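Local atomic coordinates of beta-galactosidase/beta-glucuronidase (Faecalibacterium prausnitzii L2-6, PDB entry 6MVF), a protein that probably hydrolyses beta-glucuronides as a glycoside hydrolase family 2 enzyme of a gut bacterium, and binds flavin mononucleotide. Residues Asn310-Val314 and Glu315-Gln319; Met378-Leu381 and Ile382-Tyr386; Val410-His413 and His414-Lys418. All coordinates share one frame; numbering follows the deposited sequence.

Contact 1. Residues Asn310-Val314 and Glu315-Gln319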
loop_
_atom_site.group_PDB
_atom_site.type_symbol
_atom_site.label_atom_id
_atom_site.label_comp_id
_atom_site.label_asym_id
_atom_site.label_seq_id
_atom_site.Cartn_x
_atom_site.Cartn_y
_atom_site.Cartn_z
ATOM N N ASN A 310 -26.015 -11.169 5.069
ATOM C CA ASN A 310 -24.823 -11.902 5.473
ATOM C C ASN A 310 -23.694 -11.825 4.428
ATOM O O ASN A 310 -22.749 -12.633 4.466
ATOM C CB ASN A 310 -25.184 -13.356 5.773
ATOM C CG ASN A 310 -25.846 -14.044 4.599
ATOM O OD1 ASN A 310 -26.004 -13.455 3.526
ATOM N ND2 ASN A 310 -26.225 -15.307 4.789
ATOM N N ALA A 311 -23.764 -10.865 3.503
ATOM C CA ALA A 311 -22.781 -10.776 2.422
ATOM C C ALA A 311 -21.658 -9.809 2.832
ATOM O O ALA A 311 -21.538 -8.671 2.374
ATOM C CB ALA A 311 -23.470 -10.391 1.118
ATOM N N LEU A 312 -20.810 -10.309 3.726
ATOM C CA LEU A 312 -19.783 -9.515 4.380
ATOM C C LEU A 312 -18.445 -9.671 3.670
ATOM O O LEU A 312 -18.153 -10.697 3.055
ATOM C CB LEU A 312 -19.641 -9.921 5.851
ATOM C CG LEU A 312 -20.499 -9.185 6.903
ATOM C CD1 LEU A 312 -22.007 -9.182 6.624
ATOM C CD2 LEU A 312 -20.241 -9.745 8.284
ATOM N N THR A 313 -17.638 -8.626 3.738
ATOM C CA THR A 313 -16.291 -8.709 3.212
ATOM C C THR A 313 -15.326 -9.179 4.299
ATOM O O THR A 313 -15.667 -9.278 5.484
ATOM C CB THR A 313 -15.857 -7.356 2.656
ATOM O OG1 THR A 313 -15.700 -6.428 3.736
ATOM C CG2 THR A 313 -16.902 -6.824 1.694
ATOM N N VAL A 314 -14.100 -9.469 3.876
ATOM C CA VAL A 314 -13.047 -9.837 4.813
ATOM C C VAL A 314 -12.812 -8.714 5.834
ATOM O O VAL A 314 -12.566 -8.977 7.020
ATOM C CB VAL A 314 -11.764 -10.213 4.032
ATOM C CG1 VAL A 314 -11.112 -8.972 3.370
ATOM C CG2 VAL A 314 -10.763 -10.927 4.915
ATOM N N GLU A 315 -12.890 -7.447 5.397
ATOM C CA GLU A 315 -12.752 -6.334 6.332
ATOM C C GLU A 315 -13.873 -6.334 7.348
ATOM O O GLU A 315 -13.666 -5.958 8.510
ATOM C CB GLU A 315 -12.738 -4.989 5.604
ATOM C CG GLU A 315 -11.572 -4.769 4.694
ATOM C CD GLU A 315 -11.760 -5.427 3.337
ATOM O OE1 GLU A 315 -12.929 -5.600 2.891
ATOM O OE2 GLU A 315 -10.728 -5.772 2.715
ATOM N N ASP A 316 -15.075 -6.734 6.932
ATOM C CA ASP A 316 -16.176 -6.830 7.885
ATOM C C ASP A 316 -15.845 -7.823 8.990
ATOM O O ASP A 316 -16.050 -7.539 10.175
ATOM C CB ASP A 316 -17.472 -7.231 7.181
ATOM C CG ASP A 316 -17.961 -6.169 6.210
ATOM O OD1 ASP A 316 -17.851 -4.956 6.517
ATOM O OD2 ASP A 316 -18.448 -6.552 5.118
ATOM N N HIS A 317 -15.314 -8.986 8.620
ATOM C CA HIS A 317 -15.078 -10.028 9.609
ATOM C C HIS A 317 -14.014 -9.600 10.609
ATOM O O HIS A 317 -14.214 -9.714 11.826
ATOM C CB HIS A 317 -14.684 -11.332 8.917
ATOM C CG HIS A 317 -15.769 -11.914 8.068
ATOM N ND1 HIS A 317 -17.038 -12.166 8.553
ATOM C CD2 HIS A 317 -15.775 -12.304 6.770
ATOM C CE1 HIS A 317 -17.775 -12.689 7.590
ATOM N NE2 HIS A 317 -17.033 -12.783 6.498
ATOM N N TYR A 318 -12.883 -9.083 10.113
ATOM C CA TYR A 318 -11.812 -8.627 10.996
ATOM C C TYR A 318 -12.245 -7.432 11.830
ATOM O O TYR A 318 -11.806 -7.288 12.973
ATOM C CB TYR A 318 -10.548 -8.310 10.184
ATOM C CG TYR A 318 -9.710 -9.548 9.889
ATOM C CD1 TYR A 318 -10.048 -10.420 8.858
ATOM C CD2 TYR A 318 -8.597 -9.855 10.655
ATOM C CE1 TYR A 318 -9.279 -11.559 8.585
ATOM C CE2 TYR A 318 -7.826 -10.995 10.399
ATOM C CZ TYR A 318 -8.170 -11.840 9.367
ATOM O OH TYR A 318 -7.412 -12.967 9.121
ATOM N N GLN A 319 -13.119 -6.581 11.303
ATOM C CA GLN A 319 -13.611 -5.474 12.115
ATOM C C GLN A 319 -14.431 -5.990 13.292
ATOM O O GLN A 319 -14.265 -5.531 14.432
ATOM C CB GLN A 319 -14.430 -4.513 11.259
ATOM C CG GLN A 319 -14.847 -3.258 12.010
ATOM C CD GLN A 319 -16.064 -2.550 11.408
ATOM O OE1 GLN A 319 -16.675 -3.023 10.440
ATOM N NE2 GLN A 319 -16.423 -1.412 11.988
#
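Thr313 and Asp316 form a capping box at the start of helix 314-327 in the TIM barrel domain, an instance of two residues three apart whose side chains each accept from the other's backbone N-H. The Thr313 N-H gives a nearly straight bond (168°) to Asp316 OD2 at 2.6 Å, meeting that oxygen on its anti side and 29° out of the carboxylate plane. In return, Asp316 N donates to Thr313 OG1 over 3.3 Å. Asp316 can fold back this way because its CG stands anti to the carbonyl carbon, beside its own N (chi1 -66°). Leu312 packs against the stem of the aspartate, CG to Asp316 CB at 3.6 Å, and its CB also lies 3.8 Å from His317 CE1. Behind the cap, His317 N bonds to Thr313 O at 3.2 Å. Further out, Lys308 forms a salt bridge to OD2 of Asp316 and Lys305 one to OD1, so both carboxylate oxygens are engaged. Arg301 is hydrogen-bonded to His317 ND1, and Glu349 of helix 341-350 to the Tyr318 hydroxyl. Val314 O, which accepts from Tyr318 N at 3.1 Å, also lies in the plane of the Tyr318 ring, 3.4 Å from CD1 at its edge.

Contact 2. Residues Met378-Leu381 and Ile382-Tyr386. With FMN (flavin mononucleotide), chain G.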
loop_
_atom_site.group_PDB
_atom_site.type_symbol
_atom_site.label_atom_id
_atom_site.label_comp_id
_atom_site.label_asym_id
_atom_site.label_seq_id
_atom_site.Cartn_x
_atom_site.Cartn_y
_atom_site.Cartn_z
ATOM N N MET A 378 -22.196 -31.673 9.832
ATOM C CA MET A 378 -21.185 -31.762 10.871
ATOM C C MET A 378 -19.867 -32.287 10.317
ATOM O O MET A 378 -18.791 -31.858 10.766
ATOM C CB MET A 378 -21.673 -32.646 12.004
ATOM C CG MET A 378 -20.789 -32.583 13.218
ATOM S SD MET A 378 -21.020 -31.010 14.079
ATOM C CE MET A 378 -19.377 -30.809 14.702
ATOM N N LYS A 379 -19.947 -33.165 9.328
ATOM C CA LYS A 379 -18.729 -33.706 8.688
ATOM C C LYS A 379 -18.018 -32.577 7.940
ATOM O O LYS A 379 -16.827 -32.536 7.963
ATOM C CB LYS A 379 -19.080 -34.907 7.814
ATOM C CG LYS A 379 -17.947 -35.888 7.619
ATOM C CD LYS A 379 -18.314 -37.184 6.964
ATOM C CE LYS A 379 -17.100 -37.943 6.496
ATOM N NZ LYS A 379 -17.443 -39.218 5.839
ATOM N N GLU A 380 -18.763 -31.701 7.293
ATOM C CA GLU A 380 -18.150 -30.574 6.601
ATOM C C GLU A 380 -17.607 -29.553 7.589
ATOM O O GLU A 380 -16.561 -28.946 7.347
ATOM C CB GLU A 380 -19.155 -29.910 5.655
ATOM C CG GLU A 380 -19.584 -30.779 4.497
ATOM C CD GLU A 380 -20.667 -30.122 3.659
ATOM O OE1 GLU A 380 -21.572 -29.475 4.234
ATOM O OE2 GLU A 380 -20.611 -30.245 2.418
ATOM N N LEU A 381 -18.313 -29.330 8.696
ATOM C CA LEU A 381 -17.844 -28.346 9.665
ATOM C C LEU A 381 -16.508 -28.764 10.264
ATOM O O LEU A 381 -15.614 -27.935 10.448
ATOM C CB LEU A 381 -18.883 -28.147 10.765
ATOM C CG LEU A 381 -18.453 -27.266 11.936
ATOM C CD1 LEU A 381 -18.176 -25.830 11.457
ATOM C CD2 LEU A 381 -19.493 -27.310 13.066
ATOM N N ILE A 382 -16.349 -30.048 10.563
ATOM C CA ILE A 382 -15.120 -30.495 11.198
ATOM C C ILE A 382 -13.982 -30.561 10.198
ATOM O O ILE A 382 -12.857 -30.170 10.505
ATOM C CB ILE A 382 -15.360 -31.848 11.882
ATOM C CG1 ILE A 382 -16.311 -31.649 13.064
ATOM C CG2 ILE A 382 -14.030 -32.505 12.286
ATOM C CD1 ILE A 382 -16.662 -32.916 13.777
ATOM N N ILE A 383 -14.248 -31.046 8.985
ATOM C CA ILE A 383 -13.170 -31.272 8.031
ATOM C C ILE A 383 -12.660 -29.954 7.469
ATOM O O ILE A 383 -11.459 -29.784 7.249
ATOM C CB ILE A 383 -13.645 -32.239 6.930
ATOM C CG1 ILE A 383 -13.472 -33.665 7.433
ATOM C CG2 ILE A 383 -12.856 -32.054 5.619
ATOM C CD1 ILE A 383 -14.550 -34.572 6.983
ATOM N N GLN A 384 -13.551 -28.994 7.249
ATOM C CA GLN A 384 -13.122 -27.714 6.706
ATOM C C GLN A 384 -12.462 -26.835 7.753
ATOM O O GLN A 384 -11.651 -25.975 7.398
ATOM C CB GLN A 384 -14.311 -26.993 6.067
ATOM C CG GLN A 384 -14.875 -27.779 4.912
ATOM C CD GLN A 384 -16.128 -27.183 4.307
ATOM O OE1 GLN A 384 -16.558 -26.075 4.649
ATOM N NE2 GLN A 384 -16.715 -27.920 3.375
ATOM N N ASN A 385 -12.743 -27.063 9.035
ATOM C CA ASN A 385 -12.208 -26.204 10.078
ATOM C C ASN A 385 -11.266 -26.932 11.008
ATOM O O ASN A 385 -10.904 -26.386 12.060
ATOM C CB ASN A 385 -13.348 -25.556 10.865
ATOM C CG ASN A 385 -14.216 -24.705 9.981
ATOM O OD1 ASN A 385 -13.859 -23.565 9.676
ATOM N ND2 ASN A 385 -15.329 -25.264 9.504
ATOM N N TYR A 386 -10.828 -28.133 10.631
ATOM C CA TYR A 386 -10.024 -28.945 11.539
ATOM C C TYR A 386 -8.713 -28.269 11.945
ATOM O O TYR A 386 -8.225 -28.501 13.053
ATOM C CB TYR A 386 -9.736 -30.304 10.907
ATOM C CG TYR A 386 -8.990 -31.227 11.844
ATOM C CD1 TYR A 386 -7.602 -31.316 11.808
ATOM C CD2 TYR A 386 -9.676 -31.992 12.782
ATOM C CE1 TYR A 386 -6.921 -32.157 12.676
ATOM C CE2 TYR A 386 -9.009 -32.829 13.647
ATOM C CZ TYR A 386 -7.634 -32.915 13.592
ATOM O OH TYR A 386 -6.970 -33.758 14.458
HETATM N N1 FMN G . -9.915 -38.199 3.018
HETATM C C2 FMN G . -9.670 -37.749 1.785
HETATM O O2 FMN G . -9.654 -38.511 0.816
HETATM N N3 FMN G . -9.453 -36.480 1.519
HETATM C C4 FMN G . -9.438 -35.560 2.432
HETATM O O4 FMN G . -9.235 -34.384 2.177
HETATM C C4A FMN G . -9.675 -35.969 3.774
HETATM N N5 FMN G . -9.676 -35.044 4.691
HETATM C C5A FMN G . -9.890 -35.350 5.955
HETATM C C6 FMN G . -9.877 -34.351 6.894
HETATM C C7 FMN G . -10.086 -34.642 8.195
HETATM C C7M FMN G . -10.073 -33.558 9.200
HETATM C C8 FMN G . -10.350 -36.020 8.588
HETATM C C8M FMN G . -10.601 -36.346 10.018
HETATM C C9 FMN G . -10.360 -37.019 7.640
HETATM C C9A FMN G . -10.131 -36.738 6.328
HETATM N N10 FMN G . -10.172 -37.736 5.367
HETATM C C10 FMN G . -9.929 -37.368 4.045
HETATM C "C1'" FMN G . -10.384 -39.095 5.846
HETATM C "C2'" FMN G . -11.607 -39.908 5.496
HETATM O "O2'" FMN G . -12.503 -39.525 6.507
HETATM C "C3'" FMN G . -11.404 -41.397 5.674
HETATM O "O3'" FMN G . -10.023 -41.687 5.674
HETATM C "C4'" FMN G . -11.983 -42.249 4.567
HETATM O "O4'" FMN G . -11.664 -41.590 3.351
HETATM C "C5'" FMN G . -13.484 -42.516 4.691
HETATM O "O5'" FMN G . -14.240 -41.612 3.905
HETATM P P FMN G . -15.800 -41.390 4.066
HETATM O O1P FMN G . -16.202 -41.057 2.685
HETATM O O2P FMN G . -16.324 -42.686 4.610
HETATM O O3P FMN G . -16.055 -40.284 5.034
#
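Lys379 turns its CG away from its own backbone N (chi1 -154°) and, extended beyond, reaches out from helix 368-385 to the FMN phosphate. One turn on, Ile383 lies beside it pointing the same way, CG1 anti to the carbonyl carbon (chi1 -84°), and its CD1 meets Lys379 CG at 3.7 Å. The two meet different parts of FMN: Ile383 CG1 touches ring atom C7 of FMN at 3.6 Å, while Tyr386 CG lies 3.7 Å from the FMN methyl C7M. On another flank, Met378 CE packs on Ile382 CD1 at 3.6 Å. Near the helix end, Asn385 ND2 donates to a lone pair of Leu381 O at 2.8 Å, with that oxygen in the plane of the amide; Asn385 N adds a weak bond to the same oxygen, and Gln341 engages OD1. Alanine instead would probably leave Leu381 O just the weak bond of these two, and Gln341 without its mate. Tyr177 and Asp174 also hydrogen-bond FMN. Lys379 NZ is modelled 1.9 Å from FMN O3P as a covalent bond, a doubtful length, too long for that and too short for a hydrogen bond; an amine facing a phosphate is still consistent with electrostatic recognition.

Contact 3. Residues Val410-His413 and His414-Lys418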
loop_
_atom_site.group_PDB
_atom_site.type_symbol
_atom_site.label_atom_id
_atom_site.label_comp_id
_atom_site.label_asym_id
_atom_site.label_seq_id
_atom_site.Cartn_x
_atom_site.Cartn_y
_atom_site.Cartn_z
ATOM N N VAL A 410 -32.970 -37.992 20.112
ATOM C CA VAL A 410 -31.897 -38.346 21.033
ATOM C C VAL A 410 -30.838 -39.183 20.321
ATOM O O VAL A 410 -29.633 -38.991 20.526
ATOM C CB VAL A 410 -32.474 -39.074 22.267
ATOM C CG1 VAL A 410 -31.356 -39.603 23.139
ATOM C CG2 VAL A 410 -33.388 -38.153 23.068
ATOM N N ASP A 411 -31.270 -40.126 19.475
ATOM C CA ASP A 411 -30.322 -40.981 18.768
ATOM C C ASP A 411 -29.445 -40.164 17.846
ATOM O O ASP A 411 -28.266 -40.478 17.654
ATOM C CB ASP A 411 -31.060 -42.051 17.966
ATOM C CG ASP A 411 -31.747 -43.065 18.851
ATOM O OD1 ASP A 411 -31.418 -43.104 20.058
ATOM O OD2 ASP A 411 -32.608 -43.816 18.342
ATOM N N THR A 412 -30.012 -39.118 17.251
ATOM C CA THR A 412 -29.225 -38.259 16.382
ATOM C C THR A 412 -28.128 -37.558 17.177
ATOM O O THR A 412 -27.007 -37.389 16.686
ATOM C CB THR A 412 -30.148 -37.264 15.670
ATOM O OG1 THR A 412 -31.084 -37.991 14.865
ATOM C CG2 THR A 412 -29.352 -36.309 14.779
ATOM N N HIS A 413 -28.411 -37.199 18.433
ATOM C CA HIS A 413 -27.373 -36.565 19.241
ATOM C C HIS A 413 -26.268 -37.548 19.605
ATOM O O HIS A 413 -25.107 -37.154 19.695
ATOM C CB HIS A 413 -27.979 -35.913 20.483
ATOM C CG HIS A 413 -28.649 -34.597 20.204
ATOM N ND1 HIS A 413 -29.787 -34.486 19.433
ATOM C CD2 HIS A 413 -28.329 -33.335 20.580
ATOM C CE1 HIS A 413 -30.142 -33.214 19.348
ATOM N NE2 HIS A 413 -29.276 -32.494 20.039
ATOM N N HIS A 414 -26.584 -38.830 19.772
ATOM C CA HIS A 414 -25.522 -39.807 19.974
ATOM C C HIS A 414 -24.744 -40.047 18.683
ATOM O O HIS A 414 -23.517 -40.176 18.715
ATOM C CB HIS A 414 -26.098 -41.116 20.523
ATOM C CG HIS A 414 -26.651 -40.998 21.913
ATOM N ND1 HIS A 414 -27.954 -41.321 22.228
ATOM C CD2 HIS A 414 -26.074 -40.596 23.072
ATOM C CE1 HIS A 414 -28.160 -41.113 23.516
ATOM N NE2 HIS A 414 -27.036 -40.673 24.050
ATOM N N ASP A 415 -25.437 -40.098 17.536
ATOM C CA ASP A 415 -24.752 -40.195 16.246
ATOM C C ASP A 415 -23.775 -39.041 16.053
ATOM O O ASP A 415 -22.642 -39.246 15.601
ATOM C CB ASP A 415 -25.771 -40.220 15.093
ATOM C CG ASP A 415 -26.671 -41.473 15.118
ATOM O OD1 ASP A 415 -26.252 -42.495 15.693
ATOM O OD2 ASP A 415 -27.798 -41.443 14.566
ATOM N N LEU A 416 -24.199 -37.823 16.405
ATOM C CA LEU A 416 -23.350 -36.646 16.257
ATOM C C LEU A 416 -22.184 -36.672 17.240
ATOM O O LEU A 416 -21.058 -36.307 16.881
ATOM C CB LEU A 416 -24.183 -35.371 16.444
ATOM C CG LEU A 416 -25.010 -34.911 15.245
ATOM C CD1 LEU A 416 -26.107 -33.919 15.652
ATOM C CD2 LEU A 416 -24.077 -34.321 14.183
ATOM N N GLN A 417 -22.430 -37.082 18.489
ATOM C CA GLN A 417 -21.324 -37.215 19.433
ATOM C C GLN A 417 -20.308 -38.227 18.923
ATOM O O GLN A 417 -19.096 -37.997 19.005
ATOM C CB GLN A 417 -21.835 -37.620 20.814
ATOM C CG GLN A 417 -20.719 -37.975 21.800
ATOM C CD GLN A 417 -19.971 -36.756 22.315
ATOM O OE1 GLN A 417 -20.327 -35.612 22.001
ATOM N NE2 GLN A 417 -18.940 -36.990 23.118
ATOM N N LYS A 418 -20.791 -39.340 18.356
ATOM C CA LYS A 418 -19.889 -40.363 17.850
ATOM C C LYS A 418 -19.100 -39.857 16.648
ATOM O O LYS A 418 -17.920 -40.189 16.490
ATOM C CB LYS A 418 -20.671 -41.625 17.497
ATOM C CG LYS A 418 -19.769 -42.816 17.195
ATOM C CD LYS A 418 -20.386 -43.812 16.204
ATOM C CE LYS A 418 -19.480 -45.042 16.034
ATOM N NZ LYS A 418 -19.961 -46.008 14.998
#
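His414 lies alongside Val410, one turn earlier on helix 407-423, and the pair begins a clear example of how successive positions of one helix face different surroundings. The imidazole and the valine point the same way, His414 CE1 meeting Val410 CG1 at 3.6 Å, while His414 N bonds to Val410 O at 3.1 Å. His414 itself is exposed, whereas Val410 is buried. Asp415 comes next, its N donating to Asp411 O at 2.9 Å. With CG beside its own N (chi1 -65°), its carboxylate turns back toward that carbonyl oxygen, bringing OD2 within 3.3 Å of Asp411 O. Two acceptors so near would be expected to repel slightly, but OD2 is hydrogen-bonded to His371 of helix 368-385, which probably offsets this. Leu416 turns to the buried flank. It runs side by side with Thr412, CD1 to Thr412 CG2 at 4.1 Å, and packs further against Phe360, Val374 and Ile396; the Thr412 hydroxyl is meanwhile occupied by Glu408 O. Gln417 N closes the turn at 2.9 Å on the O of His413, a residue that looks inward with NE2 hydrogen-bonded to Ser397 of strand 391-398, whereas the Gln417 side chain, bent at chi2 (74°), leads away from the turn to Thr429 on the following strand. Helix 407-423 is thereby tied to the strands before and after it, 391-398 and 428-433, with its neighbour helix 368-385 at one flank: the beta-alpha-beta crossover from which a TIM barrel is built.

How the contacts relate
All three contacts are local, between residues a few positions apart in the TIM barrel domain; contact 1 lies where a helix begins, the other two run along helices. Contact 1 therefore relies on a carboxylate and a hydroxyl, with lysines outside; it is partly buried and stands apart, about 12 Å from contact 2 and about 21 Å from contact 3 between nearest atoms. Contact 2 is buried and mixes apolar packing with an amide bond and a lysine at the FMN phosphate. Contact 3 is partly buried. Strand 391-398 touches side chains of both, and direct packing, Met378 CB to Leu416 CD2 at 3.7 Å, sets the helix of contact 3 against the one lining the FMN pocket.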